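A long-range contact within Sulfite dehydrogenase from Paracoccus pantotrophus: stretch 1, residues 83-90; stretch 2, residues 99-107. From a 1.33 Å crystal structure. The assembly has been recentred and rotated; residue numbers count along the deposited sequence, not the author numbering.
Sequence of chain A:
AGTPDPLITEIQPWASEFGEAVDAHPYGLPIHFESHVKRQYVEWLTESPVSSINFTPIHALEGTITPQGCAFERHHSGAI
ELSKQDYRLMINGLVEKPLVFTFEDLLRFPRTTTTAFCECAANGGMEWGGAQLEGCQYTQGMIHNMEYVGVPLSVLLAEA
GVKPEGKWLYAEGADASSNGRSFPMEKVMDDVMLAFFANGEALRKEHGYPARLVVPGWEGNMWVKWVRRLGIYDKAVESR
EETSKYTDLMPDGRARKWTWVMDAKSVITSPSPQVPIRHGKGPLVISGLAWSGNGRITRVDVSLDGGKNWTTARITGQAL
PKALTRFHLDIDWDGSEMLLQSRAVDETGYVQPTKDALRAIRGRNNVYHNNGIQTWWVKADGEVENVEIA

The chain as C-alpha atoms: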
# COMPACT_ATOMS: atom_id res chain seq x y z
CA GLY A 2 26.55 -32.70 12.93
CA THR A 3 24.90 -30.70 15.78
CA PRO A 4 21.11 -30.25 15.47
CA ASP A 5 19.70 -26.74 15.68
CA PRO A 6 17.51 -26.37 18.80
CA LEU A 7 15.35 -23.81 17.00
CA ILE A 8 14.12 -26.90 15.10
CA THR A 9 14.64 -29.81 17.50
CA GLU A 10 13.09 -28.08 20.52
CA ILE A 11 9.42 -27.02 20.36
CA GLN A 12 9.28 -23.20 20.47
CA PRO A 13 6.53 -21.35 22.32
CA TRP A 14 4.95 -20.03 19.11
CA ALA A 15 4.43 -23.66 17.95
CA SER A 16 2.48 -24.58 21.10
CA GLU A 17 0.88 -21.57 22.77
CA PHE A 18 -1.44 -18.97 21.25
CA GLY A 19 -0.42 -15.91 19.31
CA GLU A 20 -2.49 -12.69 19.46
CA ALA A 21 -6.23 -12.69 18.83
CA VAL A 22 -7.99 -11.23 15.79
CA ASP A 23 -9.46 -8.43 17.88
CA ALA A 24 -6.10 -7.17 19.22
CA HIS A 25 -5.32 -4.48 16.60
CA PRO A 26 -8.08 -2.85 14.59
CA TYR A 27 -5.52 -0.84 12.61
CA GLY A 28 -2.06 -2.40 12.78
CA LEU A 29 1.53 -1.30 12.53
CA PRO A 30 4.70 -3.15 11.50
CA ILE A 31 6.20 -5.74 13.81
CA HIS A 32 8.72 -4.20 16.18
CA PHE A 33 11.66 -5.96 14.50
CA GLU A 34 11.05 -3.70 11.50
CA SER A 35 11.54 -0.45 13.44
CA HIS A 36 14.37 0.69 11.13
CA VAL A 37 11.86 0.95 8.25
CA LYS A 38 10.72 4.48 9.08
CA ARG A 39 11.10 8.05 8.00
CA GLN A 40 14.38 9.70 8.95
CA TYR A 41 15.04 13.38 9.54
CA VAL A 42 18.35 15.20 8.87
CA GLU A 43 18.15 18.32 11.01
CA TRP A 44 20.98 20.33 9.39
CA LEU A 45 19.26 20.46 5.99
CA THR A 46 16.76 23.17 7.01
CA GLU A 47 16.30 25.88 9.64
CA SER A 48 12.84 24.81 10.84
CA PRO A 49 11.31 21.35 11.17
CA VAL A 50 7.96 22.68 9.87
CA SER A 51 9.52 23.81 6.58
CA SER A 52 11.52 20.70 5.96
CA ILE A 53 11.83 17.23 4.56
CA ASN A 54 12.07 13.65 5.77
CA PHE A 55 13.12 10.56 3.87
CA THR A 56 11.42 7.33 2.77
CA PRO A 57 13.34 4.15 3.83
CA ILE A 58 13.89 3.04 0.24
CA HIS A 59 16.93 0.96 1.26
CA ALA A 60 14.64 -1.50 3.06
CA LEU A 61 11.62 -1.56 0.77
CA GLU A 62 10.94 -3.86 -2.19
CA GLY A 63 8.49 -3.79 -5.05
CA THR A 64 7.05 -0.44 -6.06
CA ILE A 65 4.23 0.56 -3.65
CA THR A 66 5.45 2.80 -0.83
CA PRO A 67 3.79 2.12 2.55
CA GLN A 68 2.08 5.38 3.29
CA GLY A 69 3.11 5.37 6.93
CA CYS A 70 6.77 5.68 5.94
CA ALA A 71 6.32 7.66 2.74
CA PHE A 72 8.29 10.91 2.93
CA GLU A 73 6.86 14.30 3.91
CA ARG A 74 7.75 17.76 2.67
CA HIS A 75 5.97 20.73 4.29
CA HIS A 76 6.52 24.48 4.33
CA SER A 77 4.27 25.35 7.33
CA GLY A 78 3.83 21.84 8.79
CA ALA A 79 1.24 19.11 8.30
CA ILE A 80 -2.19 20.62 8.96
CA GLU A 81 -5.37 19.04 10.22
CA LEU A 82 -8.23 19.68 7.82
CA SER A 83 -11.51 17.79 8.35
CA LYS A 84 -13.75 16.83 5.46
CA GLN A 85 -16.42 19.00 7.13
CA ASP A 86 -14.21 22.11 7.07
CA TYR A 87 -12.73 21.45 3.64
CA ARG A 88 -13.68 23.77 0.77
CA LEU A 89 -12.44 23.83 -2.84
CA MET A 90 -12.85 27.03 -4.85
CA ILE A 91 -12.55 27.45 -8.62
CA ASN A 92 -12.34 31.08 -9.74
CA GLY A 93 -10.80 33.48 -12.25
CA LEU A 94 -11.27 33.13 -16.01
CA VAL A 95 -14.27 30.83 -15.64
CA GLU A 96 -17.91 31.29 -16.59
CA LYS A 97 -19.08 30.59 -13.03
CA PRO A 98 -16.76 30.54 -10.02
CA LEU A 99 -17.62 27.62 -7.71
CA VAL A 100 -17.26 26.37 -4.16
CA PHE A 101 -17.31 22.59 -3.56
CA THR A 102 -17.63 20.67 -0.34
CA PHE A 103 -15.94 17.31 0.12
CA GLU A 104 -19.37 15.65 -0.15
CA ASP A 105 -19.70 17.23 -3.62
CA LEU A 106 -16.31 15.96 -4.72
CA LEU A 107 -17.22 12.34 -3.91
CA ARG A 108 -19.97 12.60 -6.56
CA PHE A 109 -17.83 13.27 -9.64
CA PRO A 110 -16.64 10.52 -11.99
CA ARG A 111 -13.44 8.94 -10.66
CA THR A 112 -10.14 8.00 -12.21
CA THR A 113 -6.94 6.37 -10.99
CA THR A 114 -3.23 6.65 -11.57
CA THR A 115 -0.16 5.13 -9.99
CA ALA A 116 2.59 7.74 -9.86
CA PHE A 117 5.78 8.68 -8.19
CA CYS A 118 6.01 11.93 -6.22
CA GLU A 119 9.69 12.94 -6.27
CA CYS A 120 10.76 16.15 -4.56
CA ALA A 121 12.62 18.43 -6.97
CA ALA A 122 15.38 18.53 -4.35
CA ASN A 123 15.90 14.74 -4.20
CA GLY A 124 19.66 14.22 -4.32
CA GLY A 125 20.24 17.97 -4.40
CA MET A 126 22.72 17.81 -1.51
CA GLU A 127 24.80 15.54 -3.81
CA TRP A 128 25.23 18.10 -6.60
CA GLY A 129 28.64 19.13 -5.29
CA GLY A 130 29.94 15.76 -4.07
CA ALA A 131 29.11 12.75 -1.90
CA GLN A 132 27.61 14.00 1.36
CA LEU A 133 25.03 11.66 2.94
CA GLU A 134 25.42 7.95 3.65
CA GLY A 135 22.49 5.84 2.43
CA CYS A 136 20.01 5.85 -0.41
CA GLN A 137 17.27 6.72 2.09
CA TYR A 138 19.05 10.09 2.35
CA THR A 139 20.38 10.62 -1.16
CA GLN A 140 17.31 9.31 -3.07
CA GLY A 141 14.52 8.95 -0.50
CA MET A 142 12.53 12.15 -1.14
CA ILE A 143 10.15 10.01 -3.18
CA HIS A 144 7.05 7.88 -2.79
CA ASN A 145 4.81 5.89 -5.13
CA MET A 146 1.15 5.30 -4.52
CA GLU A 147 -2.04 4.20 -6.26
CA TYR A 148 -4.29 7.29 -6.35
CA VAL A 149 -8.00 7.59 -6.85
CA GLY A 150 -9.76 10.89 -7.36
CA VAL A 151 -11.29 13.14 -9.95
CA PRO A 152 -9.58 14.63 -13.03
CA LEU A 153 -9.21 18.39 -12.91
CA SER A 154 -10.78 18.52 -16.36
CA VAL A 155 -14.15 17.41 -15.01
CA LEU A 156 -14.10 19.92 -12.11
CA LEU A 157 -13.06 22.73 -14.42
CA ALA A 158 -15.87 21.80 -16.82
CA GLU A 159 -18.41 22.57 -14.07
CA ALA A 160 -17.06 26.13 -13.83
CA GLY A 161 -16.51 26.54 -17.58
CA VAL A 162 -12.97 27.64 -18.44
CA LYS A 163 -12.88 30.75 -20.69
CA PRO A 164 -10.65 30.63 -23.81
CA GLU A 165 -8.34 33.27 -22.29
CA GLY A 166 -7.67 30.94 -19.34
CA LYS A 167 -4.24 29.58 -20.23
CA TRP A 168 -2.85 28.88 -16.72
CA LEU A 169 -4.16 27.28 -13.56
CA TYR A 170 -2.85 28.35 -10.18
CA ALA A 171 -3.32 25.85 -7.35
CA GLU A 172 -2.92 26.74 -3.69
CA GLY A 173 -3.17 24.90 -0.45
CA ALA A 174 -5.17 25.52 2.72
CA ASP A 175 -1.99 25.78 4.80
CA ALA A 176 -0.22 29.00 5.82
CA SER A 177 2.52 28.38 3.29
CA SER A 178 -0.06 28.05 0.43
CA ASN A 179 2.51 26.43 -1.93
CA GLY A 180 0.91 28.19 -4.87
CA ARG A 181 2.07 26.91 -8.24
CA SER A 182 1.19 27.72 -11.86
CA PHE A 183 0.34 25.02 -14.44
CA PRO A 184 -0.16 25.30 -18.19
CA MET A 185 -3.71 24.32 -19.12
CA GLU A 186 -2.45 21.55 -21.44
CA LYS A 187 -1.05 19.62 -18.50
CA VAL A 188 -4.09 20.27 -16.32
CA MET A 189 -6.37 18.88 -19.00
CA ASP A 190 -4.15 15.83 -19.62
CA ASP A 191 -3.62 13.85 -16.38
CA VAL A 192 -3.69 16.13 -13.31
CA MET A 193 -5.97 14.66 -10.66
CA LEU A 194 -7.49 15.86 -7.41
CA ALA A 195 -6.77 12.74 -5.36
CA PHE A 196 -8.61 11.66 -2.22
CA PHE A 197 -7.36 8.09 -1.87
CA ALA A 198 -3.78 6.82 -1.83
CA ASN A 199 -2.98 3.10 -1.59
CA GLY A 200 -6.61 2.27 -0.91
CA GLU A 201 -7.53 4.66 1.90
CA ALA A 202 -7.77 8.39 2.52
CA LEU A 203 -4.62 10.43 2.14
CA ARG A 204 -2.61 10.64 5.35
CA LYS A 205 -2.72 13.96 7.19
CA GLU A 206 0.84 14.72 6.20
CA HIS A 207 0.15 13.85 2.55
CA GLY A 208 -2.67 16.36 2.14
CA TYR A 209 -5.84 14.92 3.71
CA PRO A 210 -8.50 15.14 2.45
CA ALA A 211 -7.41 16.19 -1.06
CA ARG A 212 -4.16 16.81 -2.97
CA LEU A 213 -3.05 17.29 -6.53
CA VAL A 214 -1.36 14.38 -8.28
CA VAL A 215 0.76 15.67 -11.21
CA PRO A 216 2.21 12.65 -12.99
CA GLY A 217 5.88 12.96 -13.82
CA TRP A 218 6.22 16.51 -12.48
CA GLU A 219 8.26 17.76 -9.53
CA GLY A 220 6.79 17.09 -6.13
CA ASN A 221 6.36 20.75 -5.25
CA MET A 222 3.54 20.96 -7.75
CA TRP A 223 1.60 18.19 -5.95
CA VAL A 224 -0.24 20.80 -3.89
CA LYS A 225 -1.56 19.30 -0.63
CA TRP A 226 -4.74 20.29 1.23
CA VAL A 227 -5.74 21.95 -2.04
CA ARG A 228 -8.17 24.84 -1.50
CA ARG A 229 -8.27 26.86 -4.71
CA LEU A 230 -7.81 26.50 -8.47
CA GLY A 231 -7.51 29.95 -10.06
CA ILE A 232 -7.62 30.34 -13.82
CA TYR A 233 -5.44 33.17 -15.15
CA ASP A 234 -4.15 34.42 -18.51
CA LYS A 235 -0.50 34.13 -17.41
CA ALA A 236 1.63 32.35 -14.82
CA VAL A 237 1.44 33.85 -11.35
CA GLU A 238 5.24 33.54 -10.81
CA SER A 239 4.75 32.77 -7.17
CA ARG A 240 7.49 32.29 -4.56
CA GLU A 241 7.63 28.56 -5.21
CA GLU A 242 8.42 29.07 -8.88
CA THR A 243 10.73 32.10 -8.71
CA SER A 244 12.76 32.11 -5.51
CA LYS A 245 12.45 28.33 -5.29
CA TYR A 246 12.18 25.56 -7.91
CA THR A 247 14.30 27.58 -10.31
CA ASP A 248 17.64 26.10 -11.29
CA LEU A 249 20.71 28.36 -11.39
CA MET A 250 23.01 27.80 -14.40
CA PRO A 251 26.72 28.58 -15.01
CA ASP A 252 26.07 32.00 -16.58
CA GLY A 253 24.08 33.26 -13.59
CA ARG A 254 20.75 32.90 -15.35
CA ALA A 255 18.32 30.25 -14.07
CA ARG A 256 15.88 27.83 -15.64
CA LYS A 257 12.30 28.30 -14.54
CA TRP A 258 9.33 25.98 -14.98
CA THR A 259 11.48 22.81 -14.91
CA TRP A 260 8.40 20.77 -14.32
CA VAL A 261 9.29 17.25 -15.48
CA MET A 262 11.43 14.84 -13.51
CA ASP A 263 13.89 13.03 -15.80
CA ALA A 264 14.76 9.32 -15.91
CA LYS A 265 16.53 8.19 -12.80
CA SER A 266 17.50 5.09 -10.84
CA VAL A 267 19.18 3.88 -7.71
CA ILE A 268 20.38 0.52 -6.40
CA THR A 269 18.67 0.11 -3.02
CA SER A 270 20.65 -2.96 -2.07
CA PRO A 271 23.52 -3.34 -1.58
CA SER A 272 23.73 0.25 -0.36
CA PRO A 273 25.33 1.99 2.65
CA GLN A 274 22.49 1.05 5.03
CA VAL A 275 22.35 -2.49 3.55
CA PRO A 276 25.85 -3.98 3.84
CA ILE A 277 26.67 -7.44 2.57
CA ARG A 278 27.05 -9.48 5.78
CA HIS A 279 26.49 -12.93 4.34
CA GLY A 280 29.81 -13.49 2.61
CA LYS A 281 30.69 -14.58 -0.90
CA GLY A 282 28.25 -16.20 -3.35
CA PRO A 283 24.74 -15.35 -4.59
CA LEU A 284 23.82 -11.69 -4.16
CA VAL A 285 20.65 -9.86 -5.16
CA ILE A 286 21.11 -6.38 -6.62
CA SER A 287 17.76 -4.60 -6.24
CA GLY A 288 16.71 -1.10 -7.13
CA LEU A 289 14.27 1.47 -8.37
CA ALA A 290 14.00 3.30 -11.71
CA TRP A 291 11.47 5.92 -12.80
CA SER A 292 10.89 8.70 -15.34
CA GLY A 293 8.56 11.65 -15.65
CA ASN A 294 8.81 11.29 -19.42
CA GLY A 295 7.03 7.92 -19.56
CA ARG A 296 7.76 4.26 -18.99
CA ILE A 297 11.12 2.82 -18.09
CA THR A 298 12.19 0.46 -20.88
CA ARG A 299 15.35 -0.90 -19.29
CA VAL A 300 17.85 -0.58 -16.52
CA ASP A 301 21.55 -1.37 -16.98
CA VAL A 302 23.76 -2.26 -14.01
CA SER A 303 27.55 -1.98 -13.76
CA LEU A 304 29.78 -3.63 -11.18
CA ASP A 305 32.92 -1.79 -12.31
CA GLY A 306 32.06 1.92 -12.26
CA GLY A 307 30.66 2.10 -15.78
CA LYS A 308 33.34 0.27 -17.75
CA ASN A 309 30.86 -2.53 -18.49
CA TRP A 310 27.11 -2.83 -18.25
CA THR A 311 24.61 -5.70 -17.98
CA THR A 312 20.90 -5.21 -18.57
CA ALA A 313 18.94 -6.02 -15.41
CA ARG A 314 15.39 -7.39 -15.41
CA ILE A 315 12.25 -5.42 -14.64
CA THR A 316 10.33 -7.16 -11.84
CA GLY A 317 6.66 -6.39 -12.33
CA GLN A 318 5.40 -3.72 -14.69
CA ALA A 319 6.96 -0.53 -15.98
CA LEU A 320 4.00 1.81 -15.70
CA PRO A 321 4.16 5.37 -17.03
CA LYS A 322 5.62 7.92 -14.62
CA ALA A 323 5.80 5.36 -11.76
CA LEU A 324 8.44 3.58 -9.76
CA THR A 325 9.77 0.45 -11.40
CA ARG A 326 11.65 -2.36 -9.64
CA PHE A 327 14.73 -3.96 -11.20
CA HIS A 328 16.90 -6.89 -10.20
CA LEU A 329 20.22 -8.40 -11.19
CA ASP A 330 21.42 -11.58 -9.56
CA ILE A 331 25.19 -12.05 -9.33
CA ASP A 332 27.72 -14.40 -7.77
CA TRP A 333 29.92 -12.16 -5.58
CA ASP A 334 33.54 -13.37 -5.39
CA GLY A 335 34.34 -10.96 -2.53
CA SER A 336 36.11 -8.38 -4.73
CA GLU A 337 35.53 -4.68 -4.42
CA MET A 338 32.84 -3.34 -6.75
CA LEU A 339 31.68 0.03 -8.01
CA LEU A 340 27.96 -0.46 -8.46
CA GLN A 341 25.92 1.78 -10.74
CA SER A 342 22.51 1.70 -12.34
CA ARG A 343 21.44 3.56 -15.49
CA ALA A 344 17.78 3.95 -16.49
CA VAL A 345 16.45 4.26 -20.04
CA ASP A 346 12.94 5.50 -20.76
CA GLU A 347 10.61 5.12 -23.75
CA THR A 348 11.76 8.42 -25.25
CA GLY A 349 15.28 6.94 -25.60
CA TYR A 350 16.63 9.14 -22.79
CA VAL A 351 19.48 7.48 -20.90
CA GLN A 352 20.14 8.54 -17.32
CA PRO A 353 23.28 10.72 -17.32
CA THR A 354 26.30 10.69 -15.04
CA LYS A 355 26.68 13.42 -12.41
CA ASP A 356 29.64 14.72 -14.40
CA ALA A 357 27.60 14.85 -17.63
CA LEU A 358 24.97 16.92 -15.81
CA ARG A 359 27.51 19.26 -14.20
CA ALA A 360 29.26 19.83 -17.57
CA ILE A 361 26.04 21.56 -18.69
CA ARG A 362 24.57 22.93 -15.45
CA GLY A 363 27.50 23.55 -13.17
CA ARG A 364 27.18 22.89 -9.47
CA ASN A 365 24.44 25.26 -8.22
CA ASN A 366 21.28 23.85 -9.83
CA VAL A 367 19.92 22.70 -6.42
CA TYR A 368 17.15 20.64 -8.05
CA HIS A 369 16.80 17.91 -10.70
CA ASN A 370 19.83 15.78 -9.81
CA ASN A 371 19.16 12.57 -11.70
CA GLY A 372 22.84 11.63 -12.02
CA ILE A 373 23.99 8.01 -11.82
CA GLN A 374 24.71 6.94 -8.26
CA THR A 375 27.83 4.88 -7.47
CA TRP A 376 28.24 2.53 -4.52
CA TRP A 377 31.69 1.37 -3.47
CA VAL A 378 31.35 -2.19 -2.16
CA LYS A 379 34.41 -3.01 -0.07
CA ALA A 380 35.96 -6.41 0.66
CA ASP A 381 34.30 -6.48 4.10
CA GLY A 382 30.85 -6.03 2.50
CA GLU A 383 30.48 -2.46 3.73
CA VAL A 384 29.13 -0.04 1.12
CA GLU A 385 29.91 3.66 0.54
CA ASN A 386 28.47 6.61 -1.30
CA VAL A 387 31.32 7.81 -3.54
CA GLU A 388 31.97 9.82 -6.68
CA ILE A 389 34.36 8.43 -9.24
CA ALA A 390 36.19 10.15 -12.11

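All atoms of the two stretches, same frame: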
# COMPACT_ATOMS: atom_id res chain seq x y z
N SER A 83 -10.41 18.76 8.42
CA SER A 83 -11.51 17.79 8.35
C SER A 83 -12.24 17.90 7.01
O SER A 83 -12.24 18.95 6.38
CB SER A 83 -12.52 18.00 9.48
OG SER A 83 -13.26 19.17 9.25
N LYS A 84 -12.92 16.82 6.64
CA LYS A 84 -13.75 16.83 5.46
C LYS A 84 -14.93 17.79 5.62
O LYS A 84 -15.42 18.33 4.64
CB LYS A 84 -14.22 15.40 5.16
CG LYS A 84 -13.12 14.50 4.61
CD LYS A 84 -13.54 13.04 4.54
CE LYS A 84 -12.49 12.23 3.84
NZ LYS A 84 -12.75 10.77 3.87
N GLN A 85 -15.36 18.03 6.85
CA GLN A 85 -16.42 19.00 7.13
C GLN A 85 -15.98 20.43 6.87
O GLN A 85 -16.74 21.25 6.34
CB GLN A 85 -16.88 18.90 8.58
CG GLN A 85 -17.80 17.74 8.90
CD GLN A 85 -17.12 16.43 9.20
OE1 GLN A 85 -15.90 16.27 9.03
NE2 GLN A 85 -17.91 15.47 9.68
N ASP A 86 -14.74 20.76 7.25
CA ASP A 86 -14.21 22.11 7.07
C ASP A 86 -13.65 22.39 5.68
O ASP A 86 -13.49 23.55 5.28
CB ASP A 86 -13.11 22.33 8.10
CG ASP A 86 -13.63 22.48 9.52
OD1 ASP A 86 -14.86 22.66 9.71
OD2 ASP A 86 -12.78 22.42 10.44
N TYR A 87 -13.34 21.34 4.95
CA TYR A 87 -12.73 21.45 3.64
C TYR A 87 -13.61 22.22 2.65
O TYR A 87 -14.81 22.00 2.57
CB TYR A 87 -12.45 20.05 3.07
CG TYR A 87 -11.80 20.07 1.71
CD1 TYR A 87 -10.43 20.23 1.60
CD2 TYR A 87 -12.54 19.96 0.55
CE1 TYR A 87 -9.81 20.29 0.39
CE2 TYR A 87 -11.91 20.01 -0.67
CZ TYR A 87 -10.55 20.18 -0.75
OH TYR A 87 -9.99 20.24 -2.00
N ARG A 88 -13.00 23.11 1.88
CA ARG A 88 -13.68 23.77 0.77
C ARG A 88 -12.71 23.86 -0.40
O ARG A 88 -11.54 24.15 -0.20
CB ARG A 88 -14.12 25.18 1.15
CG ARG A 88 -15.13 25.30 2.29
CD ARG A 88 -16.50 24.76 1.92
NE ARG A 88 -17.44 25.05 2.99
CZ ARG A 88 -17.61 24.32 4.08
NH1 ARG A 88 -16.91 23.19 4.27
NH2 ARG A 88 -18.50 24.69 5.00
N LEU A 89 -13.21 23.63 -1.61
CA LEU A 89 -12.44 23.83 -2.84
C LEU A 89 -13.12 24.89 -3.69
O LEU A 89 -14.29 24.77 -4.02
CB LEU A 89 -12.31 22.53 -3.64
CG LEU A 89 -11.58 22.62 -5.00
CD1 LEU A 89 -10.11 22.94 -4.73
CD2 LEU A 89 -11.70 21.35 -5.82
N MET A 90 -12.36 25.91 -4.06
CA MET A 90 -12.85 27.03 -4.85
C MET A 90 -12.23 26.96 -6.22
O MET A 90 -11.05 26.66 -6.37
CB MET A 90 -12.47 28.34 -4.16
CG MET A 90 -12.80 29.59 -4.96
SD MET A 90 -12.33 31.15 -4.14
CE MET A 90 -13.49 31.10 -2.78
N LEU A 99 -16.93 28.64 -8.52
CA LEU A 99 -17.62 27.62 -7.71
C LEU A 99 -16.94 27.36 -6.38
O LEU A 99 -15.73 27.54 -6.24
CB LEU A 99 -17.72 26.30 -8.47
CG LEU A 99 -18.55 26.32 -9.76
CD1 LEU A 99 -18.42 25.02 -10.52
CD2 LEU A 99 -20.02 26.70 -9.52
N VAL A 100 -17.74 26.93 -5.42
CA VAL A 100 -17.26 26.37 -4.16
C VAL A 100 -17.83 24.95 -4.08
O VAL A 100 -19.05 24.74 -4.27
CB VAL A 100 -17.72 27.15 -2.93
CG1 VAL A 100 -17.34 26.39 -1.62
CG2 VAL A 100 -17.11 28.54 -2.96
N PHE A 101 -16.96 23.99 -3.79
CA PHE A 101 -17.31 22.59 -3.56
C PHE A 101 -17.01 22.18 -2.12
O PHE A 101 -16.02 22.61 -1.53
CB PHE A 101 -16.47 21.64 -4.45
CG PHE A 101 -16.65 21.87 -5.92
CD1 PHE A 101 -17.75 21.37 -6.59
CD2 PHE A 101 -15.71 22.56 -6.64
CE1 PHE A 101 -17.93 21.57 -7.94
CE2 PHE A 101 -15.87 22.75 -8.00
CZ PHE A 101 -16.97 22.25 -8.65
N THR A 102 -17.89 21.37 -1.57
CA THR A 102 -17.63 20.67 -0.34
C THR A 102 -17.00 19.32 -0.65
O THR A 102 -17.00 18.86 -1.79
CB THR A 102 -18.92 20.42 0.43
OG1 THR A 102 -19.76 19.59 -0.37
CG2 THR A 102 -19.65 21.72 0.70
N PHE A 103 -16.47 18.64 0.36
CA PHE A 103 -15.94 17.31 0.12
C PHE A 103 -17.04 16.34 -0.33
O PHE A 103 -16.84 15.50 -1.21
CB PHE A 103 -15.17 16.78 1.34
CG PHE A 103 -14.34 15.59 1.00
CD1 PHE A 103 -13.10 15.76 0.39
CD2 PHE A 103 -14.81 14.30 1.20
CE1 PHE A 103 -12.35 14.68 0.02
CE2 PHE A 103 -14.05 13.20 0.83
CZ PHE A 103 -12.83 13.40 0.24
N GLU A 104 -18.23 16.46 0.25
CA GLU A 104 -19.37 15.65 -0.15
C GLU A 104 -19.62 15.77 -1.66
O GLU A 104 -19.89 14.77 -2.33
CB GLU A 104 -20.59 16.07 0.66
CG GLU A 104 -21.86 15.40 0.26
CD GLU A 104 -23.03 15.87 1.09
OE1 GLU A 104 -23.43 15.12 2.01
OE2 GLU A 104 -23.54 16.97 0.81
N ASP A 105 -19.53 17.00 -2.19
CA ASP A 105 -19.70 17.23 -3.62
C ASP A 105 -18.65 16.46 -4.43
O ASP A 105 -18.93 15.87 -5.47
CB ASP A 105 -19.55 18.71 -4.01
CG ASP A 105 -20.60 19.63 -3.43
OD1 ASP A 105 -21.76 19.20 -3.23
OD2 ASP A 105 -20.26 20.83 -3.24
N LEU A 106 -17.40 16.54 -3.97
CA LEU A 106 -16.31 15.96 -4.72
C LEU A 106 -16.39 14.45 -4.85
O LEU A 106 -15.94 13.88 -5.84
CB LEU A 106 -14.99 16.38 -4.08
CG LEU A 106 -14.69 17.89 -4.22
CD1 LEU A 106 -13.47 18.25 -3.42
CD2 LEU A 106 -14.51 18.37 -5.66
N LEU A 107 -17.01 13.79 -3.86
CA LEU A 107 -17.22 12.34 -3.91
C LEU A 107 -18.29 11.93 -4.91
O LEU A 107 -18.57 10.75 -5.07
CB LEU A 107 -17.60 11.80 -2.53
CG LEU A 107 -16.50 11.84 -1.46
CD1 LEU A 107 -17.14 11.47 -0.14
CD2 LEU A 107 -15.35 10.88 -1.78
O HOH W 1 -16.52 19.94 2.91

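The backbone of this contact changes character along its length: two antiparallel strand segments pair at one end, and at the other a turn lies against the start of a helix. Leu89 and Phe101 form a hydrogen-bonded antiparallel pair, with Leu89 N donating to Phe101 O at 3.0 Å and Phe101 N donating to Leu89 O at 2.8 Å, both nearly straight at the hydrogen. One residue on, Met90 and Val100 make the non-hydrogen-bonded pair, and their CA atoms draw in to 4.5 Å, against 5.1 Å between the CA atoms of Leu89 and Phe101. The carbonyls of the pairing also receive CA-H...O contacts: Arg88 CA lies 3.5 Å from Phe101 O, Val100 CA 3.4 Å from Leu89 O, and Met90 CA 3.2 Å from Leu99 O. Two carbonyls, those of Leu89 and Phe101, thus each meet both an N-H and a CA-H from across the gap.

Before the strand, the chain turns through helical backbone angles at residues 84 to 86. Tyr87 N returns to Ser83 O at 3.0 Å, and Ser83 OG accepts from Asp86 N at 3.0 Å, so the serine side chain helps hold the turn. On the other stretch Thr102 caps the helix that begins at Phe103: its OG1 accepts from Asp105 N at 3.2 Å, while Asp105 OD2 accepts from Thr102 N at 2.9 Å. This reciprocal pair ties the residue before the helix to its first turn.

Where direct backbone pairing gives out, a water takes over. It donates to Lys84 O at 2.6 Å and Tyr87 O at 2.7 Å and accepts from Phe103 N at 2.9 Å, joining two carbonyls of the turn to an amide at the helix start.

The side chains follow this plan. Phe103, with the largest area covered by the opposite stretch, points toward the turn and offers a ring face to Lys84, whose CG sits 4.0 Å from the centroid of the Phe103 ring, 19° off the normal. The extended lysine carries its methylenes past the ring, with Lys84 CE 3.5 Å from Phe103 CE2, and its NZ is satisfied elsewhere in the structure. Tyr87 also points toward the helix; its CE2 packs 3.6 Å from Leu106 CD1, and its CD2 lies 4.2 Å from Phe103 CB.

Strand alternation sorts the rest. Leu89 and Phe101 share one face of the sheet, where Leu89 CD2 approaches Phe101 CD2 at 4.3 Å and Leu106 CD2 at 4.1 Å, linking the strand pair to the helix. Met90 and Val100 share the other face, where Met90 CE comes to 4.4 Å from Val100 CG2. Arg88 lays its CD 4.0 Å from Val100 CG1 while its NH1 donates back to Gln85 O at 2.8 Å and Tyr87 O at 3.0 Å, so its aliphatic part packs across the contact as its charged end braces its own turn.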